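Local coordinates for uncharacterized protein (PDB 3GG7) that is of uncharacterised function but binds manganese and, as a TatD-type member of the metallo-dependent hydrolases, probably hydrolyses ester bonds, at residues E24-T29 against L208-K213; P72-Y77 against R111-H116. All blocks are in the same frame, centred on the assembly; numbering follows the deposited sequence.

Interaction 1: residues E24-T29 against L208-K213; sequences EERQLT and LPWDVK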
loop_
_atom_site.group_PDB
_atom_site.type_symbol
_atom_site.label_atom_id
_atom_site.label_comp_id
_atom_site.label_asym_id
_atom_site.label_seq_id
_atom_site.Cartn_x
_atom_site.Cartn_y
_atom_site.Cartn_z
ATOM N N GLU A 24 -12.869 0.355 13.721
ATOM C CA GLU A 24 -14.331 0.455 13.607
ATOM C C GLU A 24 -14.958 1.497 14.511
ATOM O O GLU A 24 -15.878 2.212 14.104
ATOM C CB GLU A 24 -15.010 -0.864 13.893
ATOM C CG GLU A 24 -14.983 -1.840 12.791
ATOM C CD GLU A 24 -15.567 -1.345 11.450
ATOM O OE1 GLU A 24 -16.482 -0.494 11.346
ATOM O OE2 GLU A 24 -15.037 -1.866 10.482
ATOM N N GLU A 25 -14.483 1.591 15.754
ATOM C CA GLU A 25 -15.003 2.601 16.672
ATOM C C GLU A 25 -14.817 3.997 16.107
ATOM O O GLU A 25 -15.672 4.864 16.278
ATOM C CB GLU A 25 -14.339 2.474 18.061
ATOM C CG GLU A 25 -14.791 1.241 18.852
ATOM C CD GLU A 25 -13.805 0.805 19.955
ATOM O OE1 GLU A 25 -12.717 1.405 20.114
ATOM O OE2 GLU A 25 -14.101 -0.189 20.644
ATOM N N ARG A 26 -13.703 4.210 15.406
ATOM C CA ARG A 26 -13.384 5.505 14.823
ATOM C C ARG A 26 -13.938 5.675 13.419
ATOM O O ARG A 26 -13.770 6.728 12.811
ATOM C CB ARG A 26 -11.861 5.645 14.754
ATOM C CG ARG A 26 -11.190 5.769 16.110
ATOM C CD ARG A 26 -9.677 5.714 15.943
ATOM N NE ARG A 26 -8.999 6.212 17.134
ATOM C CZ ARG A 26 -8.838 5.522 18.256
ATOM N NH1 ARG A 26 -9.283 4.281 18.365
ATOM N NH2 ARG A 26 -8.214 6.089 19.283
ATOM N N GLN A 27 -14.596 4.643 12.900
ATOM C CA GLN A 27 -14.993 4.579 11.492
ATOM C C GLN A 27 -13.828 4.985 10.576
ATOM O O GLN A 27 -13.971 5.782 9.633
ATOM C CB GLN A 27 -16.273 5.381 11.255
ATOM C CG GLN A 27 -17.356 4.958 12.242
ATOM C CD GLN A 27 -18.753 4.900 11.663
ATOM O OE1 GLN A 27 -19.484 5.877 11.710
ATOM N NE2 GLN A 27 -19.141 3.728 11.145
ATOM N N LEU A 28 -12.676 4.375 10.858
ATOM C CA LEU A 28 -11.427 4.623 10.143
ATOM C C LEU A 28 -11.238 3.471 9.153
ATOM O O LEU A 28 -11.135 2.313 9.556
ATOM C CB LEU A 28 -10.265 4.703 11.147
ATOM C CG LEU A 28 -8.971 5.339 10.659
ATOM C CD1 LEU A 28 -8.110 5.806 11.861
ATOM C CD2 LEU A 28 -8.188 4.406 9.773
ATOM N N THR A 29 -11.268 3.790 7.861
ATOM C CA THR A 29 -11.082 2.810 6.810
ATOM C C THR A 29 -9.626 2.417 6.662
ATOM O O THR A 29 -8.743 3.268 6.542
ATOM C CB THR A 29 -11.595 3.337 5.481
ATOM O OG1 THR A 29 -12.953 3.753 5.642
ATOM C CG2 THR A 29 -11.473 2.289 4.374
ATOM N N LEU A 208 0.111 3.242 14.831
ATOM C CA LEU A 208 -1.257 2.723 14.771
ATOM C C LEU A 208 -2.008 3.434 13.666
ATOM O O LEU A 208 -1.644 4.552 13.275
ATOM C CB LEU A 208 -1.974 2.958 16.109
ATOM C CG LEU A 208 -1.438 2.104 17.245
ATOM C CD1 LEU A 208 -1.895 2.750 18.561
ATOM C CD2 LEU A 208 -1.929 0.654 17.082
ATOM N N PRO A 209 -3.082 2.815 13.137
ATOM C CA PRO A 209 -3.793 3.417 12.001
ATOM C C PRO A 209 -4.252 4.854 12.215
ATOM O O PRO A 209 -4.219 5.667 11.276
ATOM C CB PRO A 209 -4.979 2.473 11.779
ATOM C CG PRO A 209 -4.511 1.171 12.304
ATOM C CD PRO A 209 -3.585 1.472 13.455
ATOM N N TRP A 210 -4.651 5.188 13.429
ATOM C CA TRP A 210 -5.176 6.507 13.673
ATOM C C TRP A 210 -4.071 7.575 13.763
ATOM O O TRP A 210 -4.366 8.771 13.815
ATOM C CB TRP A 210 -6.140 6.526 14.878
ATOM C CG TRP A 210 -5.735 5.735 16.073
ATOM C CD1 TRP A 210 -5.139 6.211 17.206
ATOM C CD2 TRP A 210 -5.926 4.336 16.282
ATOM N NE1 TRP A 210 -4.949 5.200 18.095
ATOM C CE2 TRP A 210 -5.422 4.031 17.561
ATOM C CE3 TRP A 210 -6.477 3.302 15.514
ATOM C CZ2 TRP A 210 -5.436 2.732 18.080
ATOM C CZ3 TRP A 210 -6.496 2.022 16.028
ATOM C CH2 TRP A 210 -5.972 1.738 17.294
ATOM N N ASP A 211 -2.799 7.164 13.681
ATOM C CA ASP A 211 -1.703 8.120 13.533
ATOM C C ASP A 211 -1.739 8.763 12.148
ATOM O O ASP A 211 -0.962 9.692 11.852
ATOM C CB ASP A 211 -0.333 7.437 13.702
ATOM C CG ASP A 211 -0.026 7.019 15.118
ATOM O OD1 ASP A 211 -0.452 7.704 16.076
ATOM O OD2 ASP A 211 0.670 5.999 15.296
ATOM N N VAL A 212 -2.605 8.255 11.280
ATOM C CA VAL A 212 -2.832 8.856 9.958
ATOM C C VAL A 212 -3.376 10.283 10.073
ATOM O O VAL A 212 -3.217 11.054 9.135
ATOM C CB VAL A 212 -3.716 7.934 9.029
ATOM C CG1 VAL A 212 -5.193 8.067 9.317
ATOM C CG2 VAL A 212 -3.431 8.198 7.551
ATOM N N LYS A 213 -3.999 10.630 11.207
ATOM C CA LYS A 213 -4.358 12.038 11.480
ATOM C C LYS A 213 -3.150 12.962 11.275
ATOM O O LYS A 213 -3.299 14.068 10.741
ATOM C CB LYS A 213 -4.911 12.194 12.903
ATOM C CG LYS A 213 -5.619 13.536 13.114
ATOM C CD LYS A 213 -6.425 13.568 14.399
ATOM C CE LYS A 213 -7.018 14.956 14.622
ATOM N NZ LYS A 213 -8.042 14.986 15.733
#
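L28 and W210 mark the nearest approach of the two backbones, their CA atoms 7.4 Å apart, with no hydrogen bond passing between the segments. On one side the chain leaves helix 16-25 through a Schellman motif, Q27 taking positive phi, and enters strand 29-32; on the other, the short 3-10 segment 209-211 leads into helix 212-223. The side chains therefore do the joining. R26 reaches out with its chain extended from CG to NE and lays its guanidinium flat on the indole of W210, the two planes only 10° apart. This is a cation-pi stack: R26 CZ stands 3.6 Å from the centroid of the five-membered ring of W210, 6° off the ring normal. R26 NE sits over W210 CG at 3.5 Å, while NH2 lies near NE1 and CD1. The opposite face of the indole is covered by CB of L208. In this TIM-barrel-type fold the contact joins the first helix-to-strand connection to the start of a late helix, W210 and P209 also resting on helix 16-25. Next to the stack the contact is apolar. L28 has CG anti to the backbone N (chi1 -163°); beyond it, the branch CD1 lies 3.5 Å from W210 CA and close to W210 CB. L28 CD2 meets P209 CB at 4.2 Å, and P209 in turn touches D5 and V8 of strand 4-8.

Interaction 2: residues P72-Y77 against R111-H116; sequences PWFDRY and RRCEDH. With SO4 (sulfate ion), chain C.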
loop_
_atom_site.group_PDB
_atom_site.type_symbol
_atom_site.label_atom_id
_atom_site.label_comp_id
_atom_site.label_asym_id
_atom_site.label_seq_id
_atom_site.Cartn_x
_atom_site.Cartn_y
_atom_site.Cartn_z
ATOM N N PRO A 72 1.078 -20.725 -4.739
ATOM C CA PRO A 72 -0.212 -21.142 -5.320
ATOM C C PRO A 72 -1.484 -20.639 -4.620
ATOM O O PRO A 72 -2.554 -20.604 -5.234
ATOM C CB PRO A 72 -0.146 -22.671 -5.252
ATOM C CG PRO A 72 1.269 -22.992 -5.093
ATOM C CD PRO A 72 1.930 -21.875 -4.403
ATOM N N TRP A 73 -1.387 -20.238 -3.346
ATOM C CA TRP A 73 -2.523 -19.681 -2.641
ATOM C C TRP A 73 -2.909 -18.293 -3.178
ATOM O O TRP A 73 -4.015 -17.848 -2.979
ATOM C CB TRP A 73 -2.234 -19.664 -1.143
ATOM C CG TRP A 73 -2.491 -21.033 -0.523
ATOM C CD1 TRP A 73 -3.669 -21.451 0.004
ATOM C CD2 TRP A 73 -1.590 -22.149 -0.423
ATOM N NE1 TRP A 73 -3.560 -22.744 0.453
ATOM C CE2 TRP A 73 -2.296 -23.196 0.193
ATOM C CE3 TRP A 73 -0.267 -22.366 -0.804
ATOM C CZ2 TRP A 73 -1.719 -24.440 0.448
ATOM C CZ3 TRP A 73 0.303 -23.618 -0.549
ATOM C CH2 TRP A 73 -0.435 -24.634 0.076
ATOM N N PHE A 74 -1.990 -17.643 -3.877
ATOM C CA PHE A 74 -2.302 -16.335 -4.454
ATOM C C PHE A 74 -3.430 -16.483 -5.474
ATOM O O PHE A 74 -4.460 -15.842 -5.345
ATOM C CB PHE A 74 -1.078 -15.615 -5.064
ATOM C CG PHE A 74 -1.388 -14.223 -5.487
ATOM C CD1 PHE A 74 -1.396 -13.186 -4.572
ATOM C CD2 PHE A 74 -1.743 -13.957 -6.793
ATOM C CE1 PHE A 74 -1.739 -11.893 -4.980
ATOM C CE2 PHE A 74 -2.081 -12.681 -7.186
ATOM C CZ PHE A 74 -2.077 -11.669 -6.288
ATOM N N ASP A 75 -3.216 -17.307 -6.502
ATOM C CA ASP A 75 -4.274 -17.480 -7.495
ATOM C C ASP A 75 -5.553 -18.055 -6.885
ATOM O O ASP A 75 -6.653 -17.658 -7.290
ATOM C CB ASP A 75 -3.838 -18.315 -8.688
ATOM C CG ASP A 75 -4.852 -18.242 -9.849
ATOM O OD1 ASP A 75 -4.990 -17.165 -10.480
ATOM O OD2 ASP A 75 -5.546 -19.255 -10.103
ATOM N N ARG A 76 -5.412 -18.938 -5.885
ATOM C CA ARG A 76 -6.557 -19.548 -5.214
ATOM C C ARG A 76 -7.507 -18.491 -4.683
ATOM O O ARG A 76 -8.730 -18.614 -4.823
ATOM C CB ARG A 76 -6.118 -20.485 -4.079
ATOM C CG ARG A 76 -7.256 -21.177 -3.326
ATOM C CD ARG A 76 -6.713 -22.200 -2.352
ATOM N NE ARG A 76 -7.741 -22.869 -1.554
ATOM C CZ ARG A 76 -8.443 -23.942 -1.939
ATOM N NH1 ARG A 76 -8.269 -24.459 -3.153
ATOM N NH2 ARG A 76 -9.351 -24.471 -1.119
ATOM N N TYR A 77 -6.954 -17.474 -4.010
ATOM C CA TYR A 77 -7.761 -16.510 -3.282
ATOM C C TYR A 77 -8.053 -15.217 -4.013
ATOM O O TYR A 77 -8.908 -14.462 -3.566
ATOM C CB TYR A 77 -7.065 -16.161 -1.972
ATOM C CG TYR A 77 -6.889 -17.308 -0.991
ATOM C CD1 TYR A 77 -7.886 -18.249 -0.766
ATOM C CD2 TYR A 77 -5.725 -17.421 -0.277
ATOM C CE1 TYR A 77 -7.703 -19.269 0.191
ATOM C CE2 TYR A 77 -5.530 -18.400 0.671
ATOM C CZ TYR A 77 -6.528 -19.333 0.896
ATOM O OH TYR A 77 -6.295 -20.282 1.859
ATOM N N ARG A 111 0.522 -10.739 -13.707
ATOM C CA ARG A 111 -0.158 -11.512 -14.736
ATOM C C ARG A 111 -1.484 -12.110 -14.238
ATOM O O ARG A 111 -2.496 -12.038 -14.944
ATOM C CB ARG A 111 0.774 -12.579 -15.296
ATOM C CG ARG A 111 1.936 -11.999 -16.094
ATOM C CD ARG A 111 2.462 -13.006 -17.099
ATOM N NE ARG A 111 3.852 -12.770 -17.492
ATOM C CZ ARG A 111 4.295 -11.738 -18.217
ATOM N NH1 ARG A 111 3.474 -10.769 -18.640
ATOM N NH2 ARG A 111 5.590 -11.663 -18.517
ATOM N N ARG A 112 -1.501 -12.645 -13.010
ATOM C CA ARG A 112 -2.730 -13.209 -12.444
ATOM C C ARG A 112 -3.750 -12.110 -12.208
ATOM O O ARG A 112 -4.943 -12.304 -12.451
ATOM C CB ARG A 112 -2.464 -13.968 -11.149
ATOM C CG ARG A 112 -1.477 -15.124 -11.293
ATOM C CD ARG A 112 -2.022 -16.278 -12.126
ATOM N NE ARG A 112 -1.967 -16.030 -13.568
ATOM C CZ ARG A 112 -0.867 -16.075 -14.326
ATOM N NH1 ARG A 112 -0.963 -15.833 -15.632
ATOM N NH2 ARG A 112 0.329 -16.344 -13.805
ATOM N N CYS A 113 -3.295 -10.925 -11.791
ATOM C CA CYS A 113 -4.203 -9.789 -11.642
ATOM C C CYS A 113 -4.854 -9.472 -12.989
ATOM O O CYS A 113 -6.059 -9.312 -13.069
ATOM C CB CYS A 113 -3.499 -8.561 -11.113
ATOM S SG CYS A 113 -3.100 -8.689 -9.333
ATOM N N GLU A 114 -4.052 -9.436 -14.046
ATOM C CA GLU A 114 -4.603 -9.192 -15.392
ATOM C C GLU A 114 -5.641 -10.256 -15.761
ATOM O O GLU A 114 -6.747 -9.920 -16.242
ATOM C CB GLU A 114 -3.493 -9.137 -16.437
ATOM C CG GLU A 114 -4.025 -8.863 -17.832
ATOM C CD GLU A 114 -2.954 -8.743 -18.886
ATOM O OE1 GLU A 114 -1.805 -8.322 -18.579
ATOM O OE2 GLU A 114 -3.292 -9.045 -20.053
ATOM N N ASP A 115 -5.314 -11.517 -15.475
ATOM C CA ASP A 115 -6.170 -12.648 -15.839
ATOM C C ASP A 115 -7.527 -12.594 -15.130
ATOM O O ASP A 115 -8.521 -13.102 -15.644
ATOM C CB ASP A 115 -5.492 -13.982 -15.497
ATOM C CG ASP A 115 -4.367 -14.341 -16.428
ATOM O OD1 ASP A 115 -4.289 -13.782 -17.537
ATOM O OD2 ASP A 115 -3.551 -15.213 -16.037
ATOM N N HIS A 116 -7.568 -11.987 -13.940
ATOM C CA HIS A 116 -8.781 -11.885 -13.144
ATOM C C HIS A 116 -9.461 -10.525 -13.295
ATOM O O HIS A 116 -10.341 -10.173 -12.510
ATOM C CB HIS A 116 -8.472 -12.186 -11.660
ATOM C CG HIS A 116 -8.204 -13.628 -11.375
ATOM N ND1 HIS A 116 -9.173 -14.475 -10.878
ATOM C CD2 HIS A 116 -7.078 -14.371 -11.491
ATOM C CE1 HIS A 116 -8.655 -15.677 -10.707
ATOM N NE2 HIS A 116 -7.385 -15.640 -11.064
HETATM S S SO4 C . -9.218 -22.625 1.930
HETATM O O1 SO4 C . -10.056 -21.905 0.984
HETATM O O2 SO4 C . -9.457 -22.133 3.290
HETATM O O3 SO4 C . -9.548 -24.060 1.895
HETATM O O4 SO4 C . -7.830 -22.426 1.515
HETATM O O HOH W 1 -4.660 -17.057 -13.664
#
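D75 and H116 meet through a histidine-carboxylate hydrogen bond on the outside of the TIM-barrel-type fold, running from D75 on helix 72-77 to H116, just beyond the C-terminal end of helix 99-115; the two helix segments are nearly parallel, their local axes crossing at -17°. The imidazole NE2 of H116 donates to OD1 of D75 over 2.9 Å. The bond is not coplanar with either group: the nitrogen comes from above the carboxylate plane, and the carboxylate and imidazole planes stand 60° apart. A chi1 of -168° puts D75 CG anti to the backbone N, and the carboxylate oxygen OD1 beyond it reaches the second segment. The same OD1 also lies 3.5 Å from CD of R112, yet the guanidinium of that arginine is turned to its own helix. Bent at chi2 and chi3, the R112 chain folds back so that NE and NH1 grip D115 side-on, both on the single oxygen OD2, which lies in the guanidinium plane; the NH1 bond measures 2.7 Å. D115 takes the salt bridge, but R112 NE, 4.5 Å from D75 OD1, may still lend that carboxylate some electrostatic stabilisation. Deeper in, F74 presents its ring edge to the second helix, CE2 beside CB of R112 and CZ at 4.4 Å from SG of C113, and both F74 and C113 rest on V84 of strand 83-88. Away from the interface, R76 and Y77 hold a sulfate, probably from the crystallisation liquor. A water molecule closes the polar side, donating to OD1 of D75 and to OD2 of D115, each at 3.2 Å.

Overall arrangement
Both contacts tie outer elements of one TIM-barrel-type fold, yet they share no helix or strand; their centres lie 30 Å apart. Interaction 1 joins segments distant in sequence, bringing an early connection against a late helix, and most of its touching residues are buried, with the exposed arginine at its margin. Interaction 2 pairs two helices much closer along the chain, within the span that interaction 1 brackets, and is only partly buried. Their chemistry differs accordingly: a cation-pi stack next to aliphatic packing, with no hydrogen bond across, in 24-29/208-213; a directional histidine-carboxylate bond with a bridging water, beside an aromatic edge contact, in 72-77/111-116.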